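Local coordinates for lysozyme inhibitor LprI-like N-terminal domain-containing protein (Burkholderia thailandensis, PDB 6AR7) that is of unknown function but may inhibit lysozyme, as the related LprI proteins are thought to do, at residues D163-Y168 with R213-K218; A186-W190 with L209-R213. One frame throughout, in Å; residues are numbered along the deposited sequence.

Interaction 1: residues D163-Y168 with R213-K218; sequences DMNRYY and RVATLK
With CG anti to its carbonyl carbon (chi1 -76°), Tyr167 lays its ring alongside Lys218, whose chi1 (176°) sets CG anti to the backbone N and whose next two torsions, also near 180°, keep the carbon chain straight. The pair belongs to an all-helical bundle, in which helix 155-174 and helix 203-223 run nearly parallel here, their local axes 8.6 Å apart and crossing at 17°. The two side chains point the same way. Lys218 CB sits 3.8 Å from the centroid of the Tyr167 ring, almost on the ring normal, a CH-pi contact over the face, and the following methylenes track the ring outward toward the hydroxyl. The aliphatic part of an exposed lysine thus lies over one face of the ring of Tyr167, a partly exposed residue.

Deeper in, the contact is apolar. Val214 aims one methyl at each of two neighbours: CG1 lies obliquely to the Tyr167 ring, while CG2 presses against the helix backbone at Met164, 3.5 Å from Met164 N. Leu217 fills the next position, its CD1 lying 3.7 Å from Met164 CG and also reaching the edge of the Tyr168 ring. Met164, a selenomethionine, continues toward helix 180-197, where it touches Gln187 and Trp190. The guanidinium of Arg213 turns away to a salt bridge with Glu93 on helix 73-101, so what Arg213 offers to this interface is aliphatic: its CG rests 3.8 Å from Met164 SE.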
loop_
_atom_site.group_PDB
_atom_site.type_symbol
_atom_site.label_atom_id
_atom_site.label_comp_id
_atom_site.label_asym_id
_atom_site.label_seq_id
_atom_site.Cartn_x
_atom_site.Cartn_y
_atom_site.Cartn_z
ATOM N N ASP A 163 8.163 -15.534 -2.511
ATOM C CA ASP A 163 7.693 -15.385 -1.136
ATOM C C ASP A 163 6.229 -14.978 -1.088
ATOM O O ASP A 163 5.462 -15.475 -0.256
ATOM C CB ASP A 163 8.542 -14.355 -0.399
ATOM C CG ASP A 163 9.848 -14.936 0.110
ATOM O OD1 ASP A 163 10.026 -16.176 0.037
ATOM O OD2 ASP A 163 10.682 -14.151 0.612
HETATM N N MSE A 164 5.825 -14.074 -1.968
HETATM C CA MSE A 164 4.447 -13.619 -1.987
HETATM C C MSE A 164 3.491 -14.781 -2.201
HETATM O O MSE A 164 2.534 -14.940 -1.460
HETATM C CB MSE A 164 4.237 -12.587 -3.074
HETATM C CG MSE A 164 3.092 -11.663 -2.764
HETATM SE SE MSE A 164 2.621 -10.606 -4.325
HETATM C CE MSE A 164 2.075 -12.047 -5.528
ATOM N N ASN A 165 3.757 -15.597 -3.222
ATOM C CA ASN A 165 2.850 -16.701 -3.506
ATOM C C ASN A 165 2.898 -17.743 -2.399
ATOM O O ASN A 165 1.879 -18.377 -2.102
ATOM C CB ASN A 165 3.158 -17.291 -4.881
ATOM C CG ASN A 165 2.799 -16.320 -6.004
ATOM O OD1 ASN A 165 1.738 -15.686 -5.960
ATOM N ND2 ASN A 165 3.681 -16.183 -6.998
ATOM N N ARG A 166 4.056 -17.901 -1.761
ATOM C CA ARG A 166 4.179 -18.783 -0.605
ATOM C C ARG A 166 3.277 -18.326 0.538
ATOM O O ARG A 166 2.513 -19.116 1.105
ATOM C CB ARG A 166 5.633 -18.824 -0.162
ATOM C CG ARG A 166 5.901 -19.703 1.005
ATOM C CD ARG A 166 7.368 -20.052 1.041
ATOM N NE ARG A 166 8.206 -18.978 1.563
ATOM C CZ ARG A 166 8.432 -18.783 2.858
ATOM N NH1 ARG A 166 7.870 -19.583 3.760
ATOM N NH2 ARG A 166 9.219 -17.793 3.251
ATOM N N TYR A 167 3.378 -17.058 0.923
ATOM C CA TYR A 167 2.512 -16.587 1.996
ATOM C C TYR A 167 1.062 -16.477 1.540
ATOM O O TYR A 167 0.154 -16.686 2.350
ATOM C CB TYR A 167 3.032 -15.261 2.557
ATOM C CG TYR A 167 4.232 -15.496 3.434
ATOM C CD1 TYR A 167 4.087 -16.090 4.685
ATOM C CD2 TYR A 167 5.521 -15.160 3.010
ATOM C CE1 TYR A 167 5.179 -16.332 5.499
ATOM C CE2 TYR A 167 6.623 -15.392 3.824
ATOM C CZ TYR A 167 6.443 -15.980 5.068
ATOM O OH TYR A 167 7.523 -16.215 5.885
ATOM N N TYR A 168 0.815 -16.182 0.259
ATOM C CA TYR A 168 -0.561 -16.178 -0.237
ATOM C C TYR A 168 -1.212 -17.540 -0.033
ATOM O O TYR A 168 -2.349 -17.642 0.444
ATOM C CB TYR A 168 -0.602 -15.784 -1.716
ATOM C CG TYR A 168 -1.978 -15.884 -2.340
ATOM C CD1 TYR A 168 -2.848 -14.811 -2.302
ATOM C CD2 TYR A 168 -2.413 -17.064 -2.945
ATOM C CE1 TYR A 168 -4.114 -14.897 -2.855
ATOM C CE2 TYR A 168 -3.679 -17.164 -3.506
ATOM C CZ TYR A 168 -4.524 -16.068 -3.454
ATOM O OH TYR A 168 -5.787 -16.140 -3.996
ATOM N N ARG A 213 3.831 -6.267 -0.288
ATOM C CA ARG A 213 2.714 -7.199 -0.291
ATOM C C ARG A 213 3.082 -8.505 0.420
ATOM O O ARG A 213 2.245 -9.086 1.123
ATOM C CB ARG A 213 2.252 -7.456 -1.729
ATOM C CG ARG A 213 0.955 -8.283 -1.830
ATOM C CD ARG A 213 -0.189 -7.636 -1.067
ATOM N NE ARG A 213 -1.469 -8.311 -1.324
ATOM C CZ ARG A 213 -2.600 -8.051 -0.664
ATOM N NH1 ARG A 213 -2.607 -7.135 0.290
ATOM N NH2 ARG A 213 -3.726 -8.705 -0.954
ATOM N N VAL A 214 4.329 -8.969 0.278
ATOM C CA VAL A 214 4.773 -10.154 1.025
ATOM C C VAL A 214 4.530 -9.964 2.525
ATOM O O VAL A 214 3.996 -10.850 3.212
ATOM C CB VAL A 214 6.259 -10.458 0.751
ATOM C CG1 VAL A 214 6.752 -11.520 1.711
ATOM C CG2 VAL A 214 6.510 -10.937 -0.700
ATOM N N ALA A 215 4.942 -8.807 3.053
ATOM C CA ALA A 215 4.832 -8.546 4.486
ATOM C C ALA A 215 3.374 -8.515 4.946
ATOM O O ALA A 215 3.041 -9.036 6.016
ATOM C CB ALA A 215 5.541 -7.235 4.827
ATOM N N THR A 216 2.490 -7.920 4.146
ATOM C CA THR A 216 1.074 -7.928 4.488
ATOM C C THR A 216 0.529 -9.355 4.552
ATOM O O THR A 216 -0.103 -9.745 5.540
ATOM C CB THR A 216 0.278 -7.101 3.471
ATOM O OG1 THR A 216 0.717 -5.728 3.479
ATOM C CG2 THR A 216 -1.205 -7.160 3.797
ATOM N N LEU A 217 0.778 -10.153 3.510
ATOM C CA LEU A 217 0.250 -11.515 3.471
ATOM C C LEU A 217 0.840 -12.361 4.590
ATOM O O LEU A 217 0.156 -13.218 5.159
ATOM C CB LEU A 217 0.544 -12.156 2.111
ATOM C CG LEU A 217 -0.098 -11.511 0.878
ATOM C CD1 LEU A 217 0.298 -12.272 -0.359
ATOM C CD2 LEU A 217 -1.619 -11.408 0.994
ATOM N N LYS A 218 2.115 -12.136 4.921
ATOM C CA LYS A 218 2.736 -12.895 6.005
ATOM C C LYS A 218 2.063 -12.588 7.335
ATOM O O LYS A 218 1.774 -13.491 8.132
ATOM C CB LYS A 218 4.232 -12.591 6.059
ATOM C CG LYS A 218 4.977 -13.245 7.202
ATOM C CD LYS A 218 6.451 -12.850 7.186
ATOM C CE LYS A 218 7.241 -13.624 8.237
ATOM N NZ LYS A 218 8.010 -12.718 9.139
#

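Interaction 2: residues A186-W190 with L209-R213; sequences AQREW and LIGAR
Hydrogen bonding between Gln187 and Arg213 supplies the polar half of this contact. The arginine approaches side-on, NE and NH2 both converging on one atom, Gln187 OE1. The bond from Arg213 NE to Gln187 OE1 is 2.8 Å long with an N-H...O angle of 152°; the one from Arg213 NH2 to the same oxygen is 3.0 Å and more bent. OE1 lies in the guanidinium plane, and the amide is turned only 12° from that plane. A bend at chi2 (65°) swings the end of Gln187 toward the arginine. NH1 is engaged by Glu93 of helix 73-101, so the buried guanidinium has partners on two helices, which should restrict its rotation and help to balance its charge.

The aromatic contribution comes from Trp190. Arg213 CG stands over one face of the indole, 3.8 Å from the centroid of the six-membered ring in a CH-pi contact, and Arg213 CB packs 3.5 Å from Trp190 CZ2. The two chains overlap lengthwise, the tryptophan reaching one way and the arginine the other, and together they span the distance between local axes 12.7 Å apart. Trp89 meets the indole edge-to-face.

A water provides the third kind of link. Lying in the plane of the indole, it accepts from Trp190 NE1 at 2.9 Å and donates to Leu209 O, tying the ring edge to the backbone of the opposing helix. Ile210 CG1 adds an apolar contact with Trp190 CH2.

Together these interactions join helices 180-197 and 203-223, neighbours in sequence, along the buried inner side of an antiparallel helical hairpin within the LprI-family helical bundle.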
loop_
_atom_site.group_PDB
_atom_site.type_symbol
_atom_site.label_atom_id
_atom_site.label_comp_id
_atom_site.label_asym_id
_atom_site.label_seq_id
_atom_site.Cartn_x
_atom_site.Cartn_y
_atom_site.Cartn_z
ATOM N N ALA A 186 -9.003 -9.431 -3.570
ATOM C CA ALA A 186 -8.059 -8.378 -3.196
ATOM C C ALA A 186 -6.715 -8.571 -3.878
ATOM O O ALA A 186 -6.118 -7.607 -4.380
ATOM C CB ALA A 186 -7.870 -8.337 -1.682
ATOM N N GLN A 187 -6.224 -9.814 -3.916
ATOM C CA GLN A 187 -4.914 -10.078 -4.488
ATOM C C GLN A 187 -4.908 -9.830 -5.992
ATOM O O GLN A 187 -3.922 -9.327 -6.542
ATOM C CB GLN A 187 -4.502 -11.518 -4.206
ATOM C CG GLN A 187 -3.111 -11.831 -4.701
ATOM C CD GLN A 187 -2.053 -11.037 -3.967
ATOM O OE1 GLN A 187 -2.302 -10.465 -2.904
ATOM N NE2 GLN A 187 -0.864 -11.004 -4.526
ATOM N N ARG A 188 -5.989 -10.201 -6.674
ATOM C CA ARG A 188 -6.077 -9.944 -8.107
ATOM C C ARG A 188 -6.001 -8.448 -8.393
ATOM O O ARG A 188 -5.318 -8.019 -9.326
ATOM C CB ARG A 188 -7.359 -10.551 -8.664
ATOM C CG ARG A 188 -7.630 -10.245 -10.113
ATOM C CD ARG A 188 -8.873 -11.009 -10.603
ATOM N NE ARG A 188 -10.076 -10.674 -9.834
ATOM C CZ ARG A 188 -10.841 -11.571 -9.213
ATOM N NH1 ARG A 188 -10.538 -12.863 -9.279
ATOM N NH2 ARG A 188 -11.912 -11.180 -8.532
ATOM N N GLU A 189 -6.680 -7.629 -7.592
ATOM C CA GLU A 189 -6.604 -6.208 -7.890
ATOM C C GLU A 189 -5.277 -5.614 -7.447
ATOM O O GLU A 189 -4.785 -4.675 -8.081
ATOM C CB GLU A 189 -7.797 -5.473 -7.299
ATOM C CG GLU A 189 -8.998 -5.620 -8.221
ATOM C CD GLU A 189 -10.297 -5.374 -7.524
ATOM O OE1 GLU A 189 -11.290 -5.036 -8.211
ATOM O OE2 GLU A 189 -10.318 -5.522 -6.286
ATOM N N TRP A 190 -4.659 -6.167 -6.403
ATOM C CA TRP A 190 -3.309 -5.737 -6.083
ATOM C C TRP A 190 -2.369 -5.992 -7.264
ATOM O O TRP A 190 -1.577 -5.116 -7.634
ATOM C CB TRP A 190 -2.803 -6.426 -4.805
ATOM C CG TRP A 190 -1.384 -6.053 -4.568
ATOM C CD1 TRP A 190 -0.932 -4.975 -3.880
ATOM C CD2 TRP A 190 -0.225 -6.699 -5.109
ATOM N NE1 TRP A 190 0.437 -4.915 -3.940
ATOM C CE2 TRP A 190 0.896 -5.966 -4.681
ATOM C CE3 TRP A 190 -0.029 -7.830 -5.900
ATOM C CZ2 TRP A 190 2.201 -6.328 -5.022
ATOM C CZ3 TRP A 190 1.268 -8.184 -6.249
ATOM C CH2 TRP A 190 2.363 -7.442 -5.796
ATOM N N LEU A 209 7.520 -2.942 -4.053
ATOM C CA LEU A 209 6.073 -3.125 -4.103
ATOM C C LEU A 209 5.696 -4.558 -3.764
ATOM O O LEU A 209 4.765 -4.798 -2.984
ATOM C CB LEU A 209 5.521 -2.770 -5.484
ATOM C CG LEU A 209 5.235 -1.318 -5.854
ATOM C CD1 LEU A 209 4.871 -1.226 -7.346
ATOM C CD2 LEU A 209 4.156 -0.683 -4.955
ATOM N N ILE A 210 6.393 -5.528 -4.368
ATOM C CA ILE A 210 6.119 -6.938 -4.064
ATOM C C ILE A 210 6.491 -7.255 -2.619
ATOM O O ILE A 210 5.741 -7.936 -1.907
ATOM C CB ILE A 210 6.868 -7.871 -5.035
ATOM C CG1 ILE A 210 6.531 -7.543 -6.493
ATOM C CG2 ILE A 210 6.532 -9.325 -4.721
ATOM C CD1 ILE A 210 7.455 -8.213 -7.519
ATOM N N GLY A 211 7.662 -6.790 -2.172
ATOM C CA GLY A 211 8.081 -7.078 -0.807
ATOM C C GLY A 211 7.098 -6.543 0.221
ATOM O O GLY A 211 6.865 -7.173 1.255
ATOM N N ALA A 212 6.496 -5.377 -0.059
ATOM C CA ALA A 212 5.471 -4.836 0.832
ATOM C C ALA A 212 4.245 -5.740 0.871
ATOM O O ALA A 212 3.683 -5.985 1.944
ATOM C CB ALA A 212 5.067 -3.428 0.400
ATOM N N ARG A 213 3.831 -6.267 -0.288
ATOM C CA ARG A 213 2.714 -7.199 -0.291
ATOM C C ARG A 213 3.082 -8.505 0.420
ATOM O O ARG A 213 2.245 -9.086 1.123
ATOM C CB ARG A 213 2.252 -7.456 -1.729
ATOM C CG ARG A 213 0.955 -8.283 -1.830
ATOM C CD ARG A 213 -0.189 -7.636 -1.067
ATOM N NE ARG A 213 -1.469 -8.311 -1.324
ATOM C CZ ARG A 213 -2.600 -8.051 -0.664
ATOM N NH1 ARG A 213 -2.607 -7.135 0.290
ATOM N NH2 ARG A 213 -3.726 -8.705 -0.954
HETATM O O HOH W 1 2.454 -3.332 -2.546
#

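After four earlier helices, the chain enters helix 155-174, which supplies residues 163-168 of interaction 1, and then helix 180-197, which supplies residues 186-190 of interaction 2. Helix 203-223 returns to meet both: residues 209-213 close the shorter loop, 18 residues between segments, and residues 213-218 close the longer one, 44 residues, which encloses it. The loops therefore nest without crossing. Arg213 belongs to both contacts, and their inner edges touch directly, with Met164 SE 3.4 Å from Trp190 CZ3. The result ties three consecutive helices into one unit, and the shared residue also reaches helix 73-101.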